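Local coordinates for protein phosphodiesterase (Candida albicans, PDB 6CPU) that is a largely helical member of the phosphodiesterase family, of the HD superfamily, with a zinc and a magnesium ion in this structure, at residues Ser118-Lys121 and Glu122-Asn126; Glu192-Phe196 and Ile197-Gln201; Leu296-Phe299 and Lys300-Glu304; Ser407-Thr410 and Ile411-Ile415; Asn542-Ser545 and Asp546-Gln550. All blocks are in the same frame, centred on the assembly; numbering follows the deposited sequence.

Interaction 1: Ser118-Lys121 and Glu122-Asn126; sequences SSAK and ELLTN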
loop_
_atom_site.group_PDB
_atom_site.type_symbol
_atom_site.label_atom_id
_atom_site.label_comp_id
_atom_site.label_asym_id
_atom_site.label_seq_id
_atom_site.Cartn_x
_atom_site.Cartn_y
_atom_site.Cartn_z
ATOM N N SER A 118 7.218 -17.093 -23.418
ATOM C CA SER A 118 7.228 -18.401 -22.768
ATOM C C SER A 118 8.067 -18.379 -21.493
ATOM O O SER A 118 7.644 -18.898 -20.462
ATOM C CB SER A 118 7.755 -19.489 -23.701
ATOM O OG SER A 118 7.529 -20.758 -23.101
ATOM N N SER A 119 9.242 -17.766 -21.564
ATOM C CA SER A 119 10.108 -17.637 -20.391
ATOM C C SER A 119 9.405 -16.842 -19.294
ATOM O O SER A 119 9.404 -17.254 -18.145
ATOM C CB SER A 119 11.430 -16.966 -20.750
ATOM O OG SER A 119 12.197 -17.812 -21.584
ATOM N N ALA A 120 8.798 -15.713 -19.656
ATOM C CA ALA A 120 8.078 -14.895 -18.681
ATOM C C ALA A 120 6.905 -15.653 -18.050
ATOM O O ALA A 120 6.712 -15.619 -16.824
ATOM C CB ALA A 120 7.600 -13.595 -19.316
ATOM N N LYS A 121 6.133 -16.369 -18.860
ATOM C CA LYS A 121 5.039 -17.155 -18.300
ATOM C C LYS A 121 5.535 -18.162 -17.261
ATOM O O LYS A 121 4.947 -18.294 -16.186
ATOM C CB LYS A 121 4.270 -17.893 -19.387
ATOM C CG LYS A 121 3.067 -18.638 -18.841
ATOM C CD LYS A 121 2.052 -18.921 -19.927
ATOM C CE LYS A 121 0.696 -19.282 -19.344
ATOM N NZ LYS A 121 0.770 -20.569 -18.608
ATOM N N GLU A 122 6.615 -18.864 -17.592
ATOM C CA GLU A 122 7.190 -19.873 -16.704
ATOM C C GLU A 122 7.604 -19.265 -15.360
ATOM O O GLU A 122 7.482 -19.905 -14.320
ATOM C CB GLU A 122 8.385 -20.570 -17.372
ATOM C CG GLU A 122 7.993 -21.651 -18.381
ATOM C CD GLU A 122 9.122 -22.050 -19.337
ATOM O OE1 GLU A 122 10.312 -21.761 -19.052
ATOM O OE2 GLU A 122 8.815 -22.666 -20.387
ATOM N N LEU A 123 8.055 -18.015 -15.382
ATOM C CA LEU A 123 8.494 -17.327 -14.164
ATOM C C LEU A 123 7.372 -16.622 -13.387
ATOM O O LEU A 123 7.518 -16.362 -12.193
ATOM C CB LEU A 123 9.589 -16.324 -14.512
ATOM C CG LEU A 123 10.865 -16.970 -15.069
ATOM C CD1 LEU A 123 11.756 -15.932 -15.729
ATOM C CD2 LEU A 123 11.632 -17.700 -13.974
ATOM N N LEU A 124 6.258 -16.314 -14.047
ATOM C CA LEU A 124 5.174 -15.561 -13.415
ATOM C C LEU A 124 4.076 -16.420 -12.824
ATOM O O LEU A 124 3.351 -15.966 -11.981
ATOM C CB LEU A 124 4.522 -14.606 -14.415
ATOM C CG LEU A 124 5.365 -13.380 -14.773
ATOM C CD1 LEU A 124 4.770 -12.694 -15.993
ATOM C CD2 LEU A 124 5.475 -12.406 -13.622
ATOM N N THR A 125 3.928 -17.655 -13.299
ATOM C CA THR A 125 2.767 -18.449 -12.917
ATOM C C THR A 125 2.609 -18.615 -11.412
ATOM O O THR A 125 1.501 -18.456 -10.884
ATOM C CB THR A 125 2.805 -19.832 -13.606
ATOM O OG1 THR A 125 2.830 -19.635 -15.022
ATOM C CG2 THR A 125 1.582 -20.671 -13.230
ATOM N N ASN A 126 3.715 -18.918 -10.733
ATOM C CA ASN A 126 3.712 -19.290 -9.324
ATOM C C ASN A 126 4.159 -18.152 -8.414
ATOM O O ASN A 126 5.125 -17.441 -8.712
ATOM C CB ASN A 126 4.600 -20.530 -9.105
ATOM C CG ASN A 126 4.737 -20.904 -7.642
ATOM O OD1 ASN A 126 5.582 -20.371 -6.931
ATOM N ND2 ASN A 126 3.913 -21.854 -7.189
#

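Interaction 2: Glu192-Phe196 and Ile197-Gln201; sequences EEINF and IELLQ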
loop_
_atom_site.group_PDB
_atom_site.type_symbol
_atom_site.label_atom_id
_atom_site.label_comp_id
_atom_site.label_asym_id
_atom_site.label_seq_id
_atom_site.Cartn_x
_atom_site.Cartn_y
_atom_site.Cartn_z
ATOM N N GLU A 192 -7.856 14.319 -17.009
ATOM C CA GLU A 192 -8.722 15.073 -17.910
ATOM C C GLU A 192 -9.686 14.167 -18.674
ATOM O O GLU A 192 -10.866 14.501 -18.830
ATOM C CB GLU A 192 -7.852 15.860 -18.891
ATOM C CG GLU A 192 -8.540 17.044 -19.541
ATOM C CD GLU A 192 -7.673 17.707 -20.598
ATOM O OE1 GLU A 192 -8.236 18.190 -21.600
ATOM O OE2 GLU A 192 -6.433 17.731 -20.441
ATOM N N GLU A 193 -9.199 13.012 -19.129
ATOM C CA GLU A 193 -9.997 12.118 -19.982
ATOM C C GLU A 193 -10.643 10.909 -19.311
ATOM O O GLU A 193 -11.637 10.393 -19.816
ATOM C CB GLU A 193 -9.153 11.639 -21.150
ATOM C CG GLU A 193 -8.693 12.782 -22.048
ATOM C CD GLU A 193 -8.128 12.295 -23.366
ATOM O OE1 GLU A 193 -8.667 11.329 -23.950
ATOM O OE2 GLU A 193 -7.136 12.884 -23.828
ATOM N N ILE A 194 -10.090 10.437 -18.199
ATOM C CA ILE A 194 -10.646 9.249 -17.537
ATOM C C ILE A 194 -11.487 9.647 -16.346
ATOM O O ILE A 194 -11.075 10.486 -15.552
ATOM C CB ILE A 194 -9.534 8.281 -17.088
ATOM C CG1 ILE A 194 -8.803 7.764 -18.325
ATOM C CG2 ILE A 194 -10.117 7.134 -16.258
ATOM C CD1 ILE A 194 -7.580 6.930 -18.041
ATOM N N ASN A 195 -12.671 9.042 -16.237
ATOM C CA ASN A 195 -13.558 9.232 -15.099
ATOM C C ASN A 195 -13.320 8.085 -14.109
ATOM O O ASN A 195 -13.899 7.013 -14.229
ATOM C CB ASN A 195 -15.023 9.272 -15.560
ATOM C CG ASN A 195 -15.938 9.941 -14.550
ATOM O OD1 ASN A 195 -15.489 10.720 -13.712
ATOM N ND2 ASN A 195 -17.227 9.645 -14.628
ATOM N N PHE A 196 -12.445 8.319 -13.142
ATOM C CA PHE A 196 -11.949 7.226 -12.299
ATOM C C PHE A 196 -13.012 6.544 -11.430
ATOM O O PHE A 196 -12.918 5.332 -11.178
ATOM C CB PHE A 196 -10.729 7.686 -11.498
ATOM C CG PHE A 196 -9.467 7.699 -12.312
ATOM C CD1 PHE A 196 -8.669 6.566 -12.390
ATOM C CD2 PHE A 196 -9.102 8.818 -13.047
ATOM C CE1 PHE A 196 -7.522 6.555 -13.155
ATOM C CE2 PHE A 196 -7.956 8.809 -13.818
ATOM C CZ PHE A 196 -7.160 7.687 -13.865
ATOM N N ILE A 197 -14.045 7.285 -11.028
ATOM C CA ILE A 197 -15.136 6.697 -10.252
ATOM C C ILE A 197 -15.829 5.561 -11.006
ATOM O O ILE A 197 -16.314 4.607 -10.385
ATOM C CB ILE A 197 -16.180 7.767 -9.814
ATOM C CG1 ILE A 197 -17.108 7.227 -8.714
ATOM C CG2 ILE A 197 -16.994 8.251 -11.009
ATOM C CD1 ILE A 197 -16.529 7.288 -7.319
ATOM N N GLU A 198 -15.855 5.646 -12.335
ATOM C CA GLU A 198 -16.473 4.611 -13.161
ATOM C C GLU A 198 -15.661 3.323 -13.200
ATOM O O GLU A 198 -16.168 2.312 -13.645
ATOM C CB GLU A 198 -16.689 5.101 -14.592
ATOM C CG GLU A 198 -17.818 6.108 -14.734
ATOM C CD GLU A 198 -17.898 6.682 -16.135
ATOM O OE1 GLU A 198 -17.711 5.927 -17.115
ATOM O OE2 GLU A 198 -18.133 7.901 -16.258
ATOM N N LEU A 199 -14.409 3.371 -12.753
ATOM C CA LEU A 199 -13.550 2.187 -12.724
ATOM C C LEU A 199 -13.714 1.381 -11.439
ATOM O O LEU A 199 -13.094 0.332 -11.293
ATOM C CB LEU A 199 -12.079 2.581 -12.927
ATOM C CG LEU A 199 -11.753 3.310 -14.242
ATOM C CD1 LEU A 199 -10.259 3.512 -14.414
ATOM C CD2 LEU A 199 -12.307 2.555 -15.434
ATOM N N LEU A 200 -14.546 1.866 -10.517
ATOM C CA LEU A 200 -14.919 1.096 -9.332
ATOM C C LEU A 200 -16.154 0.270 -9.644
ATOM O O LEU A 200 -17.028 0.717 -10.383
ATOM C CB LEU A 200 -15.205 2.024 -8.149
ATOM C CG LEU A 200 -14.095 3.001 -7.762
ATOM C CD1 LEU A 200 -14.558 3.858 -6.597
ATOM C CD2 LEU A 200 -12.792 2.288 -7.427
ATOM N N GLN A 201 -16.247 -0.926 -9.067
ATOM C CA GLN A 201 -17.376 -1.808 -9.351
ATOM C C GLN A 201 -18.705 -1.323 -8.774
ATOM O O GLN A 201 -19.743 -1.436 -9.423
ATOM C CB GLN A 201 -17.098 -3.223 -8.872
ATOM C CG GLN A 201 -17.966 -4.258 -9.573
ATOM C CD GLN A 201 -17.629 -5.676 -9.166
ATOM O OE1 GLN A 201 -17.218 -5.933 -8.032
ATOM N NE2 GLN A 201 -17.802 -6.609 -10.091
HETATM O O HOH W 1 -14.196 10.168 -11.038
#

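Interaction 3: Leu296-Phe299 and Lys300-Glu304; sequences LPKF and KQFVE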
loop_
_atom_site.group_PDB
_atom_site.type_symbol
_atom_site.label_atom_id
_atom_site.label_comp_id
_atom_site.label_asym_id
_atom_site.label_seq_id
_atom_site.Cartn_x
_atom_site.Cartn_y
_atom_site.Cartn_z
ATOM N N LEU A 296 -7.883 16.268 13.802
ATOM C CA LEU A 296 -8.980 16.345 12.847
ATOM C C LEU A 296 -10.286 16.356 13.623
ATOM O O LEU A 296 -10.403 15.640 14.615
ATOM C CB LEU A 296 -9.002 15.113 11.955
ATOM C CG LEU A 296 -7.856 14.894 10.972
ATOM C CD1 LEU A 296 -7.841 13.427 10.571
ATOM C CD2 LEU A 296 -7.988 15.796 9.762
ATOM N N PRO A 297 -11.286 17.104 13.139
ATOM C CA PRO A 297 -12.588 17.100 13.817
ATOM C C PRO A 297 -13.336 15.796 13.596
ATOM O O PRO A 297 -13.142 15.127 12.572
ATOM C CB PRO A 297 -13.338 18.255 13.152
ATOM C CG PRO A 297 -12.717 18.405 11.803
ATOM C CD PRO A 297 -11.300 17.907 11.904
ATOM N N LYS A 298 -14.192 15.435 14.548
ATOM C CA LYS A 298 -15.013 14.248 14.399
ATOM C C LYS A 298 -16.038 14.519 13.301
ATOM O O LYS A 298 -16.293 15.677 12.954
ATOM C CB LYS A 298 -15.698 13.890 15.718
ATOM C CG LYS A 298 -14.730 13.800 16.888
ATOM C CD LYS A 298 -15.319 13.064 18.073
ATOM C CE LYS A 298 -14.432 13.263 19.293
ATOM N NZ LYS A 298 -14.837 12.421 20.450
ATOM N N PHE A 299 -16.595 13.449 12.747
ATOM C CA PHE A 299 -17.556 13.545 11.656
ATOM C C PHE A 299 -18.810 12.756 11.989
ATOM O O PHE A 299 -18.811 11.922 12.898
ATOM C CB PHE A 299 -16.935 13.089 10.312
ATOM C CG PHE A 299 -16.248 11.745 10.359
ATOM C CD1 PHE A 299 -16.877 10.614 9.857
ATOM C CD2 PHE A 299 -14.969 11.614 10.868
ATOM C CE1 PHE A 299 -16.263 9.374 9.883
ATOM C CE2 PHE A 299 -14.343 10.371 10.892
ATOM C CZ PHE A 299 -14.990 9.255 10.404
ATOM N N LYS A 300 -19.883 13.008 11.248
ATOM C CA LYS A 300 -21.182 12.408 11.569
ATOM C C LYS A 300 -21.131 10.885 11.616
ATOM O O LYS A 300 -21.838 10.253 12.405
ATOM C CB LYS A 300 -22.235 12.854 10.554
ATOM C CG LYS A 300 -23.651 12.449 10.920
ATOM C CD LYS A 300 -24.678 13.155 10.045
ATOM C CE LYS A 300 -26.081 12.991 10.609
ATOM N NZ LYS A 300 -27.114 13.349 9.601
ATOM N N GLN A 301 -20.297 10.296 10.761
ATOM C CA GLN A 301 -20.224 8.850 10.620
ATOM C C GLN A 301 -19.185 8.200 11.543
ATOM O O GLN A 301 -18.956 6.993 11.461
ATOM C CB GLN A 301 -19.936 8.484 9.158
ATOM C CG GLN A 301 -20.930 9.057 8.154
ATOM C CD GLN A 301 -20.510 10.385 7.548
ATOM O OE1 GLN A 301 -19.865 11.206 8.197
ATOM N NE2 GLN A 301 -20.881 10.605 6.294
ATOM N N PHE A 302 -18.572 8.997 12.414
ATOM C CA PHE A 302 -17.570 8.510 13.351
ATOM C C PHE A 302 -18.239 7.785 14.520
ATOM O O PHE A 302 -19.220 8.281 15.079
ATOM C CB PHE A 302 -16.729 9.689 13.846
ATOM C CG PHE A 302 -15.624 9.301 14.779
ATOM C CD1 PHE A 302 -14.428 8.794 14.285
ATOM C CD2 PHE A 302 -15.770 9.450 16.153
ATOM C CE1 PHE A 302 -13.402 8.437 15.146
ATOM C CE2 PHE A 302 -14.746 9.095 17.015
ATOM C CZ PHE A 302 -13.561 8.586 16.511
ATOM N N VAL A 303 -17.712 6.613 14.881
ATOM C CA VAL A 303 -18.274 5.801 15.959
ATOM C C VAL A 303 -17.429 6.001 17.217
ATOM O O VAL A 303 -16.305 5.507 17.317
ATOM C CB VAL A 303 -18.349 4.315 15.566
ATOM C CG1 VAL A 303 -18.875 3.472 16.720
ATOM C CG2 VAL A 303 -19.231 4.138 14.336
ATOM N N GLU A 304 -17.980 6.745 18.169
ATOM C CA GLU A 304 -17.229 7.201 19.336
ATOM C C GLU A 304 -16.584 6.067 20.142
ATOM O O GLU A 304 -15.483 6.233 20.656
ATOM C CB GLU A 304 -18.140 8.033 20.247
ATOM C CG GLU A 304 -17.433 8.696 21.415
ATOM C CD GLU A 304 -16.335 9.643 20.983
ATOM O OE1 GLU A 304 -16.581 10.476 20.084
ATOM O OE2 GLU A 304 -15.223 9.564 21.552
HETATM O O HOH W 2 -19.703 11.008 15.451
#

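Interaction 4: Ser407-Thr410 and Ile411-Ile415; sequences SELT and IRSLI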
loop_
_atom_site.group_PDB
_atom_site.type_symbol
_atom_site.label_atom_id
_atom_site.label_comp_id
_atom_site.label_asym_id
_atom_site.label_seq_id
_atom_site.Cartn_x
_atom_site.Cartn_y
_atom_site.Cartn_z
ATOM N N SER A 407 9.220 27.094 9.411
ATOM C CA SER A 407 10.141 25.969 9.278
ATOM C C SER A 407 10.628 25.766 7.847
ATOM O O SER A 407 9.942 26.107 6.889
ATOM C CB SER A 407 9.466 24.686 9.772
ATOM O OG SER A 407 10.341 23.580 9.685
ATOM N N GLU A 408 11.826 25.207 7.717
ATOM C CA GLU A 408 12.336 24.795 6.415
ATOM C C GLU A 408 12.247 23.276 6.220
ATOM O O GLU A 408 12.574 22.789 5.151
ATOM C CB GLU A 408 13.761 25.306 6.208
ATOM C CG GLU A 408 13.810 26.814 5.980
ATOM C CD GLU A 408 15.208 27.348 5.730
ATOM O OE1 GLU A 408 16.186 26.580 5.870
ATOM O OE2 GLU A 408 15.329 28.548 5.394
ATOM N N LEU A 409 11.792 22.544 7.239
ATOM C CA LEU A 409 11.531 21.106 7.098
ATOM C C LEU A 409 10.341 20.876 6.166
ATOM O O LEU A 409 9.225 21.337 6.435
ATOM C CB LEU A 409 11.252 20.445 8.452
ATOM C CG LEU A 409 11.085 18.916 8.426
ATOM C CD1 LEU A 409 12.392 18.239 8.047
ATOM C CD2 LEU A 409 10.581 18.378 9.757
ATOM N N THR A 410 10.587 20.154 5.076
ATOM C CA THR A 410 9.565 19.914 4.060
ATOM C C THR A 410 8.716 18.702 4.401
ATOM O O THR A 410 9.104 17.846 5.194
ATOM C CB THR A 410 10.191 19.667 2.673
ATOM O OG1 THR A 410 11.010 18.490 2.727
ATOM C CG2 THR A 410 11.035 20.867 2.229
ATOM N N ILE A 411 7.549 18.637 3.778
ATOM C CA ILE A 411 6.670 17.489 3.928
ATOM C C ILE A 411 7.316 16.259 3.282
ATOM O O ILE A 411 7.154 15.160 3.777
ATOM C CB ILE A 411 5.272 17.803 3.353
ATOM C CG1 ILE A 411 4.562 18.846 4.246
ATOM C CG2 ILE A 411 4.415 16.553 3.205
ATOM C CD1 ILE A 411 4.196 18.351 5.635
ATOM N N ARG A 412 8.073 16.446 2.206
ATOM C CA ARG A 412 8.914 15.363 1.666
ATOM C C ARG A 412 9.762 14.722 2.772
ATOM O O ARG A 412 9.697 13.512 3.007
ATOM C CB ARG A 412 9.795 15.882 0.511
ATOM C CG ARG A 412 10.749 14.838 -0.053
ATOM C CD ARG A 412 11.510 15.295 -1.273
ATOM N NE ARG A 412 12.568 14.337 -1.597
ATOM C CZ ARG A 412 13.765 14.284 -1.014
ATOM N NH1 ARG A 412 14.096 15.145 -0.056
ATOM N NH2 ARG A 412 14.644 13.360 -1.395
ATOM N N SER A 413 10.533 15.544 3.481
ATOM C CA SER A 413 11.397 15.062 4.567
ATOM C C SER A 413 10.621 14.433 5.712
ATOM O O SER A 413 11.069 13.454 6.297
ATOM C CB SER A 413 12.275 16.206 5.100
ATOM O OG SER A 413 13.188 16.623 4.111
ATOM N N LEU A 414 9.452 14.991 6.031
ATOM C CA LEU A 414 8.619 14.437 7.095
ATOM C C LEU A 414 8.076 13.071 6.699
ATOM O O LEU A 414 8.061 12.153 7.514
ATOM C CB LEU A 414 7.470 15.386 7.435
ATOM C CG LEU A 414 6.478 14.919 8.510
ATOM C CD1 LEU A 414 7.186 14.525 9.794
ATOM C CD2 LEU A 414 5.451 16.018 8.768
ATOM N N ILE A 415 7.646 12.942 5.445
ATOM C CA ILE A 415 7.143 11.657 4.945
ATOM C C ILE A 415 8.242 10.585 4.987
ATOM O O ILE A 415 7.985 9.447 5.415
ATOM C CB ILE A 415 6.533 11.804 3.535
ATOM C CG1 ILE A 415 5.220 12.594 3.622
ATOM C CG2 ILE A 415 6.296 10.427 2.913
ATOM C CD1 ILE A 415 4.618 13.001 2.294
HETATM O O HOH W 3 12.925 17.848 0.703
HETATM O O HOH W 4 13.395 19.187 4.464
#

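Interaction 5: Asn542-Ser545 and Asp546-Gln550; sequences NSVS and DLLPQ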
loop_
_atom_site.group_PDB
_atom_site.type_symbol
_atom_site.label_atom_id
_atom_site.label_comp_id
_atom_site.label_asym_id
_atom_site.label_seq_id
_atom_site.Cartn_x
_atom_site.Cartn_y
_atom_site.Cartn_z
ATOM N N ASN A 542 1.349 1.473 25.636
ATOM C CA ASN A 542 1.426 2.010 27.006
ATOM C C ASN A 542 2.280 3.268 27.071
ATOM O O ASN A 542 1.856 4.278 27.617
ATOM C CB ASN A 542 1.982 0.959 27.978
ATOM C CG ASN A 542 0.957 -0.098 28.348
ATOM O OD1 ASN A 542 -0.244 0.177 28.401
ATOM N ND2 ASN A 542 1.426 -1.315 28.620
ATOM N N SER A 543 3.468 3.214 26.474
ATOM C CA SER A 543 4.379 4.353 26.466
ATOM C C SER A 543 3.835 5.547 25.674
ATOM O O SER A 543 3.981 6.695 26.091
ATOM C CB SER A 543 5.743 3.927 25.916
ATOM O OG SER A 543 6.692 4.966 26.066
ATOM N N VAL A 544 3.206 5.272 24.535
ATOM C CA VAL A 544 2.613 6.330 23.710
ATOM C C VAL A 544 1.354 6.919 24.369
ATOM O O VAL A 544 1.151 8.139 24.347
ATOM C CB VAL A 544 2.309 5.822 22.274
ATOM C CG1 VAL A 544 1.432 6.804 21.504
ATOM C CG2 VAL A 544 3.613 5.585 21.517
ATOM N N SER A 545 0.526 6.061 24.957
ATOM C CA SER A 545 -0.687 6.524 25.650
ATOM C C SER A 545 -0.362 7.322 26.918
ATOM O O SER A 545 -1.128 8.208 27.298
ATOM C CB SER A 545 -1.625 5.358 25.965
ATOM O OG SER A 545 -0.999 4.392 26.785
ATOM N N ASP A 546 0.772 7.031 27.556
ATOM C CA ASP A 546 1.260 7.866 28.656
ATOM C C ASP A 546 1.499 9.301 28.188
ATOM O O ASP A 546 1.174 10.245 28.900
ATOM C CB ASP A 546 2.563 7.316 29.250
ATOM C CG ASP A 546 2.365 6.030 30.047
ATOM O OD1 ASP A 546 1.211 5.584 30.214
ATOM O OD2 ASP A 546 3.376 5.456 30.507
ATOM N N LEU A 547 2.074 9.460 26.998
ATOM C CA LEU A 547 2.317 10.788 26.427
ATOM C C LEU A 547 1.052 11.410 25.847
ATOM O O LEU A 547 0.867 12.623 25.928
ATOM C CB LEU A 547 3.386 10.726 25.325
ATOM C CG LEU A 547 3.683 12.036 24.573
ATOM C CD1 LEU A 547 4.426 13.022 25.458
ATOM C CD2 LEU A 547 4.477 11.776 23.304
ATOM N N LEU A 548 0.212 10.584 25.231
ATOM C CA LEU A 548 -0.989 11.051 24.546
ATOM C C LEU A 548 -2.210 10.307 25.097
ATOM O O LEU A 548 -2.661 9.317 24.507
ATOM C CB LEU A 548 -0.858 10.825 23.036
ATOM C CG LEU A 548 0.296 11.532 22.319
ATOM C CD1 LEU A 548 0.388 11.024 20.883
ATOM C CD2 LEU A 548 0.146 13.046 22.344
ATOM N N PRO A 549 -2.752 10.786 26.235
ATOM C CA PRO A 549 -3.837 10.127 26.982
ATOM C C PRO A 549 -4.990 9.600 26.126
ATOM O O PRO A 549 -5.569 8.566 26.450
ATOM C CB PRO A 549 -4.361 11.242 27.900
ATOM C CG PRO A 549 -3.218 12.167 28.082
ATOM C CD PRO A 549 -2.348 12.060 26.862
ATOM N N GLN A 550 -5.317 10.307 25.046
ATOM C CA GLN A 550 -6.491 9.967 24.229
ATOM C C GLN A 550 -6.416 8.600 23.538
ATOM O O GLN A 550 -7.442 8.072 23.105
ATOM C CB GLN A 550 -6.757 11.046 23.182
ATOM C CG GLN A 550 -6.989 12.444 23.739
ATOM C CD GLN A 550 -5.767 13.332 23.643
ATOM O OE1 GLN A 550 -4.658 12.920 23.986
ATOM N NE2 GLN A 550 -5.964 14.564 23.188
#

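Interaction 1: Ser118-Lys121 and Glu122-Asn126
At Thr125 the hydroxyl sits beside its own backbone N, opposite the carbonyl carbon (chi1 -59°), which swings it back over Lys121 one helical turn earlier. Thr125 OG1 donates to Lys121 O at 2.8 Å, from well above the carbonyl plane. Two backbone donors share that oxygen, Thr125 N at 3.1 Å and Leu124 N at 3.2 Å from Lys121 O, the latter farther out of the plane still. Lys121 O is thus gripped three times in the last turn of helix 110-124, where bonds to the fourth residue on are joined by bonds to the third. Ala120 O shows the same mixture: it takes a regular bond from Leu124 N and a weak one from Leu123 N.

Leu124 lays its branch alongside this carbonyl, CG coming within 3.3 Å of Ala120 O, and its CD1 just touches the Ala120 methyl. On the outer side, the extended Glu122 chain brings OE2 to 3.6 Å from Ser118 OG, a loose polar approach. Ser119 OG turns instead to Gln115 O, within the same helix. Past the turn, Asn126 caps helix 127-135, its OD1 accepting from Ser129 N, while ND2 donates to Lys504 O.

Interaction 2: Glu192-Phe196 and Ile197-Gln201
A short 3-10 turn follows helix 177-193, and at its entrance Asn195 is bonded to Glu198 through both backbone and side chain. Glu198 N donates to Asn195 O at 3.0 Å; Leu199 N repeats the three-residue spacing on Phe196 O at 2.9 Å. Asn195 ND2 meets Glu198 OE2 at 2.6 Å along an almost straight N-H (173°), in the plane of the amide but on the anti side of the carboxylate, whose plane stands perpendicular to the amide. The amide is held at its other end too, because a water donates to OD1 while accepting from Ile197 N.

On the buried side, Leu199 CD1 touches two apolar groups, 4.0 Å from Phe196 CD1 and 4.1 Å from Ile194 CG2. That Ile194 methyl itself lies over the centre of the Phe196 ring. The apolar cluster sits between two helices: Leu199 and Ile194 rest on helix 25-34, and Phe196 packs on Leu257, Ala258 and Phe261 of helix 253-264.

Interaction 3: Leu296-Phe299 and Lys300-Glu304
Lys298 stretches its extended chain across the turn to Glu304, where NZ forms a salt bridge of 2.6 Å with OE1 on the syn side of the carboxylate. Glu304 reaches back by bending at chi2 (60°). On the way, the lysine methylenes pass the Phe302 ring, with Lys298 CD 4.1 Å from Phe302 CD2, so the aliphatic part packs while the charged tip pairs.

Phe299 comes next. Its CG occupies the place between backbone N and carbonyl carbon (chi1 51°), which turns the ring back against Gln301 and Phe302. Phe302 CB sits over the middle of that ring, 3.7 Å from the Phe299 centroid in a CH-pi contact. The edge of the Phe302 ring is directed at the same face in an offset edge-to-face pair, with the planes 69° apart. The ring contact is built on a type I beta turn from Phe299 to Phe302, closed by Phe302 N donating to Phe299 O at 3.0 Å; a water bridges that oxygen to Phe302 O.

Gln301 OE1 lies near the plane of the Phe299 ring at its edge, 3.5 Å from Phe299 CD1. The amide is fixed by outside backbone, NE2 donating to Val319 O and OE1 accepting from Ile321 N. Tyr240 makes an edge-to-face pair with Phe299, and Ile291 of helix 276-292 also touches its ring. The Phe299 backbone N is buried without a polar partner.

Interaction 4: Ser407-Thr410 and Ile411-Ile415
Thr410 OG1 is approached from several quarters at the start of helix 411-421. Ser413 N donates to Thr410 OG1 at 3.1 Å along a nearly straight N-H (166°), and a water 2.9 Å from Thr410 OG1 links the hydroxyl to Arg412 NH1. The hydroxyl can serve this N-H because it lies in the crowded position between backbone N and carbonyl carbon (chi1 62°), turned inward over the first helical turn.

A second water bridges Thr410 and Ser413. It accepts from Thr410 N and lies 2.6 Å from Ser413 OG, so the backbone N of the N-cap residue is linked to the serine side chain through this water. Regular helical bonding begins with Leu414 N donating to Thr410 O at 3.0 Å.

Apolar contact is modest. Leu409 brings one branch beside the serine, CD1 lying 3.6 Å from Ser413 CB, and it also packs on Asp447 and Lys451 of helix 446-462. Leu414 joins the same helix at Val450 and Ser454, while Ile411 turns to Ile337 of helix 336-348. Farther back, Ser407 OG accepts from Leu409 N in an ST turn and is hydrogen-bonded to Asp447 OD1. The arrangement is an N-cap: the threonine just before the helix accepts through its side chain from the backbone N-H three residues on, in the first turn.

Interaction 5: Asn542-Ser545 and Asp546-Gln550
Val544 and Leu548 make the final regular bond of helix 525-547, where the chain leaves the helix at Leu548. Leu548 N donates to Val544 O at 2.8 Å, in the plane of the carbonyl, and the side chains of the same two residues meet loosely, Val544 CG1 lying 4.4 Å from Leu548 CD1. Two residues earlier, Asp546 N donates to Asn542 O at 3.0 Å, whereas the intervening bond from Leu547 N to Ser543 O is weak.

The Asp546 carboxylate folds back along the helix, CG beside its backbone N (chi1 -71°), and OD1 comes within 3.0 Å of Asn542 O. Both are acceptors, so the approach is probably unfavourable, and OD2 makes a long, weak ion pair with Lys438 of helix 427-438. Ser545 OG is set over the preceding turn and bonds to Phe541 O.

Outside this shell, Leu434 of helix 427-438 touches Ser543, Val544 and Leu547, and Cys460 and Ile453 of helix 446-462 meet Val544 and Leu547, respectively. Leu548 rests on Leu293 and Ser333. Pro549 has no N-H to offer Ser545 O; instead its CA-H makes a bent contact with that oxygen, with Pro549 CA 3.3 Å from Ser545 O.

How the interactions relate
The five contacts are all local and none touches another; interactions 3 and 5 come nearest, about 8 Å between nearest atoms, with interaction 1 on the opposite side of the chain's centre from both. Each is partly buried, with apolar residues inside and exposed polar ones such as Glu122, Glu198, Glu304, Arg412 and Asp546 outside. Interactions 1 and 5 end helices and interaction 4 begins one; accordingly the threonine of interaction 1 donates to a carbonyl, whereas that of interaction 4 accepts from an N-H. Interactions 2 and 3 are turns beyond helices, each pairing a short charged or amide bond with aromatic packing. Interactions 4 and 5 share a neighbour, helix 446-462.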